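Local coordinates for protein putative phosphomethylpyrimidine kinase (Bacteroides thetaiotaomicron, PDB 3MBH) that probably phosphorylates pyridoxal at the expense of ATP, as a pyridoxal kinase of the ribokinase superfamily, and holds pyridoxal in this crystal, at residues C39-S47 with F57-I68; D79-G87 with L108-G116. One frame throughout, in Å; residues are numbered along the deposited sequence. Where two conformers were deposited one is given.

Interaction 1 of 2, residues C39-S47 with F57-I68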
loop_
_atom_site.group_PDB
_atom_site.type_symbol
_atom_site.label_atom_id
_atom_site.label_comp_id
_atom_site.label_asym_id
_atom_site.label_seq_id
_atom_site.Cartn_x
_atom_site.Cartn_y
_atom_site.Cartn_z
ATOM N N CYS A 39 -9.672 4.030 24.680
ATOM C CA CYS A 39 -10.653 4.633 25.565
ATOM C C CYS A 39 -9.891 5.293 26.698
ATOM O O CYS A 39 -9.450 4.623 27.654
ATOM C CB CYS A 39 -11.595 3.592 26.098
ATOM S SG CYS A 39 -12.627 2.840 24.879
ATOM N N PRO A 40 -9.748 6.618 26.629
ATOM C CA PRO A 40 -8.937 7.321 27.627
ATOM C C PRO A 40 -9.581 7.427 29.021
ATOM O O PRO A 40 -10.785 7.771 29.128
ATOM C CB PRO A 40 -8.773 8.727 27.048
ATOM C CG PRO A 40 -9.929 8.880 26.075
ATOM C CD PRO A 40 -10.250 7.504 25.567
ATOM N N LEU A 41 -8.776 7.096 30.033
ATOM C CA LEU A 41 -9.018 7.412 31.443
ATOM C C LEU A 41 -7.934 8.420 31.817
ATOM O O LEU A 41 -6.867 8.040 32.240
ATOM C CB LEU A 41 -8.888 6.185 32.326
ATOM C CG LEU A 41 -9.262 6.381 33.805
ATOM C CD1 LEU A 41 -10.693 6.906 33.920
ATOM C CD2 LEU A 41 -9.055 5.059 34.570
ATOM N N PRO A 42 -8.209 9.715 31.632
ATOM C CA PRO A 42 -7.183 10.724 31.715
ATOM C C PRO A 42 -6.760 11.016 33.159
ATOM O O PRO A 42 -7.609 11.120 34.031
ATOM C CB PRO A 42 -7.843 11.950 31.058
ATOM C CG PRO A 42 -9.324 11.745 31.321
ATOM C CD PRO A 42 -9.517 10.274 31.216
ATOM N N THR A 43 -5.445 11.067 33.398
ATOM C CA THR A 43 -4.873 11.191 34.740
ATOM C C THR A 43 -4.648 12.643 35.144
ATOM O O THR A 43 -4.547 12.952 36.353
ATOM C CB THR A 43 -3.568 10.424 34.820
ATOM O OG1 THR A 43 -2.657 10.951 33.830
ATOM C CG2 THR A 43 -3.817 8.847 34.556
ATOM N N ALA A 44 -4.569 13.510 34.143
ATOM C CA ALA A 44 -4.199 14.911 34.312
ATOM C C ALA A 44 -4.400 15.608 32.981
ATOM O O ALA A 44 -4.387 14.957 31.950
ATOM C CB ALA A 44 -2.733 15.088 34.761
ATOM N N VAL A 45 -4.547 16.923 33.029
ATOM C CA VAL A 45 -4.515 17.790 31.855
ATOM C C VAL A 45 -3.358 18.770 31.930
ATOM O O VAL A 45 -3.204 19.474 32.923
ATOM C CB VAL A 45 -5.831 18.517 31.675
ATOM C CG1 VAL A 45 -5.736 19.586 30.534
ATOM C CG2 VAL A 45 -6.860 17.468 31.291
ATOM N N LEU A 46 -2.530 18.788 30.901
ATOM C CA LEU A 46 -1.405 19.709 30.839
ATOM C C LEU A 46 -1.363 20.437 29.498
ATOM O O LEU A 46 -1.719 19.870 28.474
ATOM C CB LEU A 46 -0.064 18.956 31.063
ATOM C CG LEU A 46 0.159 18.107 32.352
ATOM C CD1 LEU A 46 -0.443 16.687 32.255
ATOM C CD2 LEU A 46 1.678 17.967 32.645
ATOM N N SER A 47 -0.818 21.654 29.494
ATOM C CA SER A 47 -0.571 22.417 28.287
ATOM C C SER A 47 0.480 21.735 27.383
ATOM O O SER A 47 0.463 21.876 26.129
ATOM C CB SER A 47 -0.078 23.819 28.669
ATOM O OG SER A 47 1.135 23.803 29.427
ATOM N N PHE A 57 -1.081 22.459 34.818
ATOM C CA PHE A 57 -1.314 21.141 35.348
ATOM C C PHE A 57 -2.662 21.085 36.087
ATOM O O PHE A 57 -2.911 21.860 36.984
ATOM C CB PHE A 57 -0.184 20.773 36.308
ATOM C CG PHE A 57 -0.289 19.396 36.835
ATOM C CD1 PHE A 57 0.137 18.332 36.080
ATOM C CD2 PHE A 57 -0.900 19.143 38.058
ATOM C CE1 PHE A 57 0.023 17.032 36.531
ATOM C CE2 PHE A 57 -1.030 17.837 38.521
ATOM C CZ PHE A 57 -0.554 16.785 37.768
ATOM N N LEU A 58 -3.527 20.160 35.683
ATOM C CA LEU A 58 -4.750 19.869 36.390
ATOM C C LEU A 58 -4.797 18.340 36.686
ATOM O O LEU A 58 -4.870 17.501 35.768
ATOM C CB LEU A 58 -5.967 20.274 35.567
ATOM C CG LEU A 58 -7.329 20.046 36.253
ATOM C CD1 LEU A 58 -7.580 20.937 37.503
ATOM C CD2 LEU A 58 -8.417 20.217 35.223
ATOM N N ASP A 59 -4.851 18.031 37.970
ATOM C CA ASP A 59 -4.841 16.672 38.507
ATOM C C ASP A 59 -6.240 16.156 38.348
ATOM O O ASP A 59 -7.163 16.763 38.862
ATOM C CB ASP A 59 -4.484 16.754 40.022
ATOM C CG ASP A 59 -4.577 15.385 40.762
ATOM O OD1 ASP A 59 -4.775 14.310 40.159
ATOM O OD2 ASP A 59 -4.400 15.399 42.003
ATOM N N LEU A 60 -6.426 15.042 37.672
ATOM C CA LEU A 60 -7.793 14.511 37.490
ATOM C C LEU A 60 -8.150 13.310 38.414
ATOM O O LEU A 60 -9.140 12.574 38.133
ATOM C CB LEU A 60 -8.041 14.156 36.022
ATOM C CG LEU A 60 -8.041 15.315 35.001
ATOM C CD1 LEU A 60 -8.124 14.697 33.602
ATOM C CD2 LEU A 60 -9.182 16.293 35.271
ATOM N N THR A 61 -7.372 13.138 39.494
ATOM C CA THR A 61 -7.537 12.019 40.428
ATOM C C THR A 61 -8.992 11.856 40.830
ATOM O O THR A 61 -9.527 10.755 40.765
ATOM C CB THR A 61 -6.685 12.178 41.721
ATOM O OG1 THR A 61 -5.302 12.318 41.355
ATOM C CG2 THR A 61 -6.878 10.967 42.745
ATOM N N ASP A 62 -9.627 12.954 41.226
ATOM C CA ASP A 62 -10.975 12.835 41.696
ATOM C C ASP A 62 -12.061 12.636 40.631
ATOM O O ASP A 62 -13.178 12.250 40.977
ATOM C CB ASP A 62 -11.293 13.980 42.605
ATOM C CG ASP A 62 -10.385 13.982 43.844
ATOM O OD1 ASP A 62 -10.169 12.902 44.432
ATOM O OD2 ASP A 62 -9.870 15.069 44.195
ATOM N N GLU A 63 -11.741 12.845 39.359
ATOM C CA GLU A 63 -12.696 12.524 38.303
ATOM C C GLU A 63 -12.639 11.048 37.895
ATOM O O GLU A 63 -13.630 10.508 37.405
ATOM C CB GLU A 63 -12.457 13.393 37.095
ATOM C CG GLU A 63 -13.622 13.444 36.111
ATOM C CD GLU A 63 -14.923 14.025 36.704
ATOM O OE1 GLU A 63 -14.861 14.793 37.691
ATOM O OE2 GLU A 63 -16.014 13.703 36.166
HETATM N N MSE A 64 -11.504 10.399 38.101
HETATM C CA MSE A 64 -11.294 9.035 37.620
HETATM C C MSE A 64 -12.298 8.025 38.219
HETATM O O MSE A 64 -12.887 7.230 37.490
HETATM C CB MSE A 64 -9.829 8.591 37.849
HETATM C CG MSE A 64 -8.810 9.335 36.966
HETATM SE SE MSE A 64 -6.932 9.084 37.411
HETATM C CE MSE A 64 -7.176 9.079 39.290
ATOM N N PRO A 65 -12.521 8.068 39.535
ATOM C CA PRO A 65 -13.553 7.151 40.054
ATOM C C PRO A 65 -14.935 7.403 39.435
ATOM O O PRO A 65 -15.736 6.473 39.275
ATOM C CB PRO A 65 -13.569 7.426 41.586
ATOM C CG PRO A 65 -12.174 8.048 41.846
ATOM C CD PRO A 65 -11.925 8.889 40.599
ATOM N N LYS A 66 -15.220 8.658 39.109
ATOM C CA LYS A 66 -16.525 9.003 38.524
ATOM C C LYS A 66 -16.644 8.411 37.121
ATOM O O LYS A 66 -17.711 7.852 36.763
ATOM C CB LYS A 66 -16.695 10.525 38.497
ATOM C CG LYS A 66 -16.725 11.153 39.910
ATOM C CD LYS A 66 -16.913 12.677 39.794
ATOM C CE LYS A 66 -16.989 13.331 41.122
ATOM N NZ LYS A 66 -16.860 14.768 40.923
ATOM N N ILE A 67 -15.545 8.457 36.365
ATOM C CA ILE A 67 -15.493 7.849 35.046
ATOM C C ILE A 67 -15.602 6.313 35.144
ATOM O O ILE A 67 -16.427 5.695 34.473
ATOM C CB ILE A 67 -14.217 8.256 34.279
ATOM C CG1 ILE A 67 -14.268 9.755 33.916
ATOM C CG2 ILE A 67 -14.063 7.411 33.032
ATOM C CD1 ILE A 67 -12.841 10.335 33.502
ATOM N N ILE A 68 -14.782 5.698 35.989
ATOM C CA ILE A 68 -14.851 4.236 36.212
ATOM C C ILE A 68 -16.294 3.796 36.536
ATOM O O ILE A 68 -16.802 2.793 35.978
ATOM C CB ILE A 68 -13.858 3.843 37.295
ATOM C CG1 ILE A 68 -12.420 4.043 36.766
ATOM C CG2 ILE A 68 -14.079 2.379 37.799
ATOM C CD1 ILE A 68 -11.299 4.008 37.870
#

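Interaction 2 of 2, residues D79-G87 with L108-G116. With PXL (3-hydroxy-5-(hydroxymethyl)-2-methylisonicotinaldehyde), chain G.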
loop_
_atom_site.group_PDB
_atom_site.type_symbol
_atom_site.label_atom_id
_atom_site.label_comp_id
_atom_site.label_asym_id
_atom_site.label_seq_id
_atom_site.Cartn_x
_atom_site.Cartn_y
_atom_site.Cartn_z
ATOM N N ASP A 79 -10.112 -5.176 26.409
ATOM C CA ASP A 79 -9.199 -6.259 26.025
ATOM C C ASP A 79 -7.823 -5.990 26.582
ATOM O O ASP A 79 -7.026 -6.912 26.775
ATOM C CB ASP A 79 -9.192 -6.364 24.525
ATOM C CG ASP A 79 -10.600 -6.616 23.984
ATOM O OD1 ASP A 79 -11.048 -7.741 24.190
ATOM O OD2 ASP A 79 -11.276 -5.682 23.455
ATOM N N ALA A 80 -7.550 -4.721 26.879
ATOM C CA ALA A 80 -6.300 -4.379 27.493
ATOM C C ALA A 80 -6.425 -3.124 28.299
ATOM O O ALA A 80 -7.323 -2.352 28.065
ATOM C CB ALA A 80 -5.220 -4.231 26.455
ATOM N N ILE A 81 -5.526 -2.958 29.269
ATOM C CA ILE A 81 -5.411 -1.748 30.085
ATOM C C ILE A 81 -3.930 -1.367 30.076
ATOM O O ILE A 81 -3.051 -2.196 30.361
ATOM C CB ILE A 81 -5.863 -1.930 31.556
ATOM C CG1 ILE A 81 -7.316 -2.400 31.596
ATOM C CG2 ILE A 81 -5.623 -0.596 32.375
ATOM C CD1 ILE A 81 -7.873 -2.758 32.948
ATOM N N TYR A 82 -3.681 -0.098 29.710
ATOM C CA TYR A 82 -2.329 0.378 29.478
ATOM C C TYR A 82 -2.187 1.675 30.220
ATOM O O TYR A 82 -2.823 2.685 29.874
ATOM C CB TYR A 82 -2.109 0.522 27.955
ATOM C CG TYR A 82 -0.935 1.343 27.475
ATOM C CD1 TYR A 82 0.188 1.554 28.270
ATOM C CD2 TYR A 82 -0.914 1.859 26.181
ATOM C CE1 TYR A 82 1.220 2.342 27.838
ATOM C CE2 TYR A 82 0.138 2.631 25.734
ATOM C CZ TYR A 82 1.210 2.848 26.535
ATOM O OH TYR A 82 2.276 3.624 26.126
ATOM N N THR A 83 -1.269 1.674 31.170
ATOM C CA THR A 83 -1.081 2.804 32.033
ATOM C C THR A 83 0.246 3.476 31.792
ATOM O O THR A 83 1.231 2.825 31.426
ATOM C CB THR A 83 -1.172 2.400 33.556
ATOM O OG1 THR A 83 0.041 1.757 33.986
ATOM C CG2 THR A 83 -2.332 1.520 33.797
ATOM N N GLY A 84 0.293 4.776 32.084
ATOM C CA GLY A 84 1.528 5.538 32.036
ATOM C C GLY A 84 1.592 6.635 33.089
ATOM O O GLY A 84 1.496 6.375 34.348
ATOM N N TYR A 85 1.833 7.846 32.627
ATOM C CA TYR A 85 1.974 8.985 33.525
ATOM C C TYR A 85 0.695 9.165 34.359
ATOM O O TYR A 85 -0.359 9.339 33.828
ATOM C CB TYR A 85 2.301 10.238 32.717
ATOM C CG TYR A 85 2.611 11.500 33.511
ATOM C CD1 TYR A 85 1.589 12.218 34.130
ATOM C CD2 TYR A 85 3.932 11.961 33.668
ATOM C CE1 TYR A 85 1.848 13.356 34.853
ATOM C CE2 TYR A 85 4.183 13.110 34.373
ATOM C CZ TYR A 85 3.128 13.796 34.985
ATOM O OH TYR A 85 3.348 14.947 35.691
ATOM N N LEU A 86 0.834 9.160 35.673
ATOM C CA LEU A 86 -0.267 9.343 36.617
ATOM C C LEU A 86 -0.178 10.701 37.290
ATOM O O LEU A 86 0.896 11.271 37.449
ATOM C CB LEU A 86 -0.242 8.247 37.689
ATOM C CG LEU A 86 -0.226 6.828 37.143
ATOM C CD1 LEU A 86 -0.197 5.758 38.292
ATOM C CD2 LEU A 86 -1.403 6.550 36.209
ATOM N N GLY A 87 -1.306 11.245 37.658
ATOM C CA GLY A 87 -1.373 12.627 38.130
ATOM C C GLY A 87 -1.203 12.903 39.618
ATOM O O GLY A 87 -1.074 14.061 40.007
ATOM N N LEU A 108 -4.585 -8.062 28.733
ATOM C CA LEU A 108 -3.193 -7.695 28.721
ATOM C C LEU A 108 -3.187 -6.424 29.543
ATOM O O LEU A 108 -3.891 -5.491 29.180
ATOM C CB LEU A 108 -2.793 -7.417 27.274
ATOM C CG LEU A 108 -1.352 -6.979 27.069
ATOM C CD1 LEU A 108 -0.391 -8.087 27.417
ATOM C CD2 LEU A 108 -1.201 -6.496 25.648
ATOM N N ILE A 109 -2.497 -6.444 30.672
ATOM C CA ILE A 109 -2.297 -5.299 31.517
ATOM C C ILE A 109 -0.840 -4.843 31.306
ATOM O O ILE A 109 0.135 -5.605 31.582
ATOM C CB ILE A 109 -2.575 -5.588 33.033
ATOM C CG1 ILE A 109 -3.943 -6.268 33.236
ATOM C CG2 ILE A 109 -2.431 -4.322 33.848
ATOM C CD1 ILE A 109 -5.198 -5.575 32.516
ATOM N N VAL A 110 -0.711 -3.622 30.782
ATOM C CA VAL A 110 0.576 -3.017 30.513
ATOM C C VAL A 110 0.760 -1.783 31.364
ATOM O O VAL A 110 -0.095 -0.875 31.339
ATOM C CB VAL A 110 0.722 -2.644 29.017
ATOM C CG1 VAL A 110 2.132 -2.009 28.735
ATOM C CG2 VAL A 110 0.490 -3.853 28.141
ATOM N N ALA A 111 1.874 -1.710 32.105
ATOM C CA ALA A 111 2.161 -0.524 32.861
ATOM C C ALA A 111 3.539 -0.048 32.452
ATOM O O ALA A 111 4.555 -0.764 32.639
ATOM C CB ALA A 111 2.105 -0.769 34.392
ATOM N N ASP A 112 3.572 1.155 31.893
ATOM C CA ASP A 112 4.802 1.881 31.754
ATOM C C ASP A 112 4.993 2.639 33.079
ATOM O O ASP A 112 4.190 3.486 33.433
ATOM C CB ASP A 112 4.724 2.823 30.517
ATOM C CG ASP A 112 6.015 3.599 30.283
ATOM O OD1 ASP A 112 6.923 3.594 31.174
ATOM O OD2 ASP A 112 6.128 4.260 29.200
ATOM N N PRO A 113 6.023 2.276 33.867
ATOM C CA PRO A 113 6.188 2.905 35.168
ATOM C C PRO A 113 6.814 4.312 35.061
ATOM O O PRO A 113 7.954 4.508 35.488
ATOM C CB PRO A 113 7.103 1.913 35.917
ATOM C CG PRO A 113 7.983 1.394 34.843
ATOM C CD PRO A 113 7.125 1.362 33.560
ATOM N N VAL A 114 6.048 5.256 34.517
ATOM C CA VAL A 114 6.508 6.606 34.182
ATOM C C VAL A 114 6.888 7.374 35.469
ATOM O O VAL A 114 6.021 7.757 36.269
ATOM C CB VAL A 114 5.460 7.361 33.330
ATOM C CG1 VAL A 114 5.939 8.837 32.960
ATOM C CG2 VAL A 114 5.111 6.565 32.024
ATOM N N LEU A 115 8.199 7.584 35.670
ATOM C CA LEU A 115 8.718 8.270 36.863
ATOM C C LEU A 115 9.810 9.300 36.592
ATOM O O LEU A 115 9.931 10.289 37.331
ATOM C CB LEU A 115 9.274 7.266 37.848
ATOM C CG LEU A 115 8.315 6.248 38.479
ATOM C CD1 LEU A 115 9.150 5.136 39.080
ATOM C CD2 LEU A 115 7.347 6.966 39.487
ATOM N N GLY A 116 10.595 9.068 35.545
ATOM C CA GLY A 116 11.738 9.909 35.251
ATOM C C GLY A 116 12.615 9.397 34.118
ATOM O O GLY A 116 12.317 8.396 33.465
HETATM O OP4 PXL G . 5.554 9.289 29.455
HETATM C C5A PXL G . 6.317 10.486 29.443
HETATM C C5 PXL G . 5.431 11.640 29.925
HETATM C C6 PXL G . 4.052 11.620 29.983
HETATM N N1 PXL G . 3.348 12.654 30.444
HETATM C C2 PXL G . 3.846 13.838 30.854
HETATM C C3 PXL G . 5.307 13.991 30.820
HETATM C C4 PXL G . 6.104 12.828 30.362
HETATM C C4A PXL G . 7.558 12.836 30.217
HETATM O O4A PXL G . 8.017 13.933 30.261
HETATM O O3 PXL G . 5.963 15.084 31.241
HETATM C C2A PXL G . 2.840 14.894 31.282
HETATM O O HOH W 1 3.722 4.806 28.144
HETATM O O HOH W 2 1.805 3.634 34.962
HETATM O O HOH W 3 3.335 8.068 36.713
#

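Interaction 1 of 2, residues C39-S47 with F57-I68
Val45 and Leu58 face each other as the hydrogen-bonded pair of a beta hairpin, in which strands 44-46 and 57-59 run antiparallel, before segment 57-68 turns into helix 64-73. Val45 N donates a hydrogen bond to Leu58 O at 2.8 Å, and Leu58 N returns a bond to Val45 O. Beyond this pair Leu60 N reaches Thr43 O from above the carbonyl plane, and Gln91 shares that oxygen. Leu60 is the apolar plug of the joint. Its CB rests 3.7 Å from Pro42 O, its CG lies near Ala44 CA, and its CD1 ends in a niche formed by Pro42 CB and Val45 CG2, both 3.8 Å from it. A leucine suits this spot because it is apolar and long enough for CD1 to reach the proline ring and the valine together. Pro42 O, buried between this leucine and Met64, has no polar partner in the model. Further along, Leu41 has CG turned anti to its own N (chi1 -174°), which carries CG toward the helix, where CD1 meets Ile67 CG2 at 3.5 Å and CD2 meets Ile68 CD1. With an alanine here, Ile67 CG2 and Ile68 CD1 would probably each lose a partner, opening a gap between loop and helix. Leu58 and Leu60 also pack on Leu60 and Leu58 of a second subunit, at a subunit interface. Asp59 closes an Asx turn, its OD1 accepting from Thr61 N at 2.9 Å. Leu46 lies alongside Phe57, its CD2 in the plane of the ring at the edge, 3.8 Å from Phe57 CD1.

Interaction 2 of 2, residues D79-G87 with L108-G116
Val110 N donates to Ile81 O at 2.8 Å and almost straight (174°), the central rung between two neighbouring parallel strands, 80-83 and 108-111, joined by helix 91-102 as a beta-alpha-beta unit of the ribokinase-like fold. Thr83 N bonds Val110 O, equally short at 2.8 Å, and Asp112 N bonds Thr83 O, while the rung from Leu108 N to Asp79 O is weak. Around the C-terminal ends of the strands, waters add further links. One accepts from Thr83 OG1 and donates to both Gly84 O and Asp112 O; another accepts from Tyr82 OH and donates to Asp112 OD2 at 2.7 Å. Tyr82 OH also makes weak hydrogen bonds to Asp225 O and Ser229 OG. Branched apolar residues suit the buried face toward helix 91-102: Ile81 and Ile109 lie side by side, with Ile109 CD1 3.8 Å from Ile81 CB, and the opposite face carries Tyr82 and Val110 beneath helix 223-236. Gly84 suits the turn away from the sheet: its psi of -125° is seldom adopted by residues with a side chain, and Val114 CG2 packs close on its carbonyl carbon. Tyr85, with CG anti to N (chi1 -174°), spreads one ring face under pyridoxal; the ligand methyl C2A sits over the ring centre and Tyr85 CD2 is 3.3 Å from N1 of PXL. Val114 CG1 lies at that ring's edge, 3.8 Å from Tyr85 CD2, and touches the ligand's OP4 at 3.6 Å.

In the fold
Interaction 1 closes in the chain before interaction 2 opens, helix 64-73 leading into strand 80-83, and both belong to one mixed sheet in which strand 9-17 pairs with 37-40, 44-46 and 80-83. Their centres are 14 Å apart, yet they touch: Thr43 OG1 lies 2.8 Å from Tyr85 O, a probable hydrogen bond, and Phe57 CZ packs 3.6 Å from Gly87 O. The hairpin is thereby tied to the loop that carries Tyr85. Pyridoxal is met from both: the side chain of Leu46 in interaction 1 comes within about 4 Å of it, and Tyr85 and Val114 of interaction 2 also line the pocket, while Thr50, Gln51 and Asp225 hydrogen-bond the ligand.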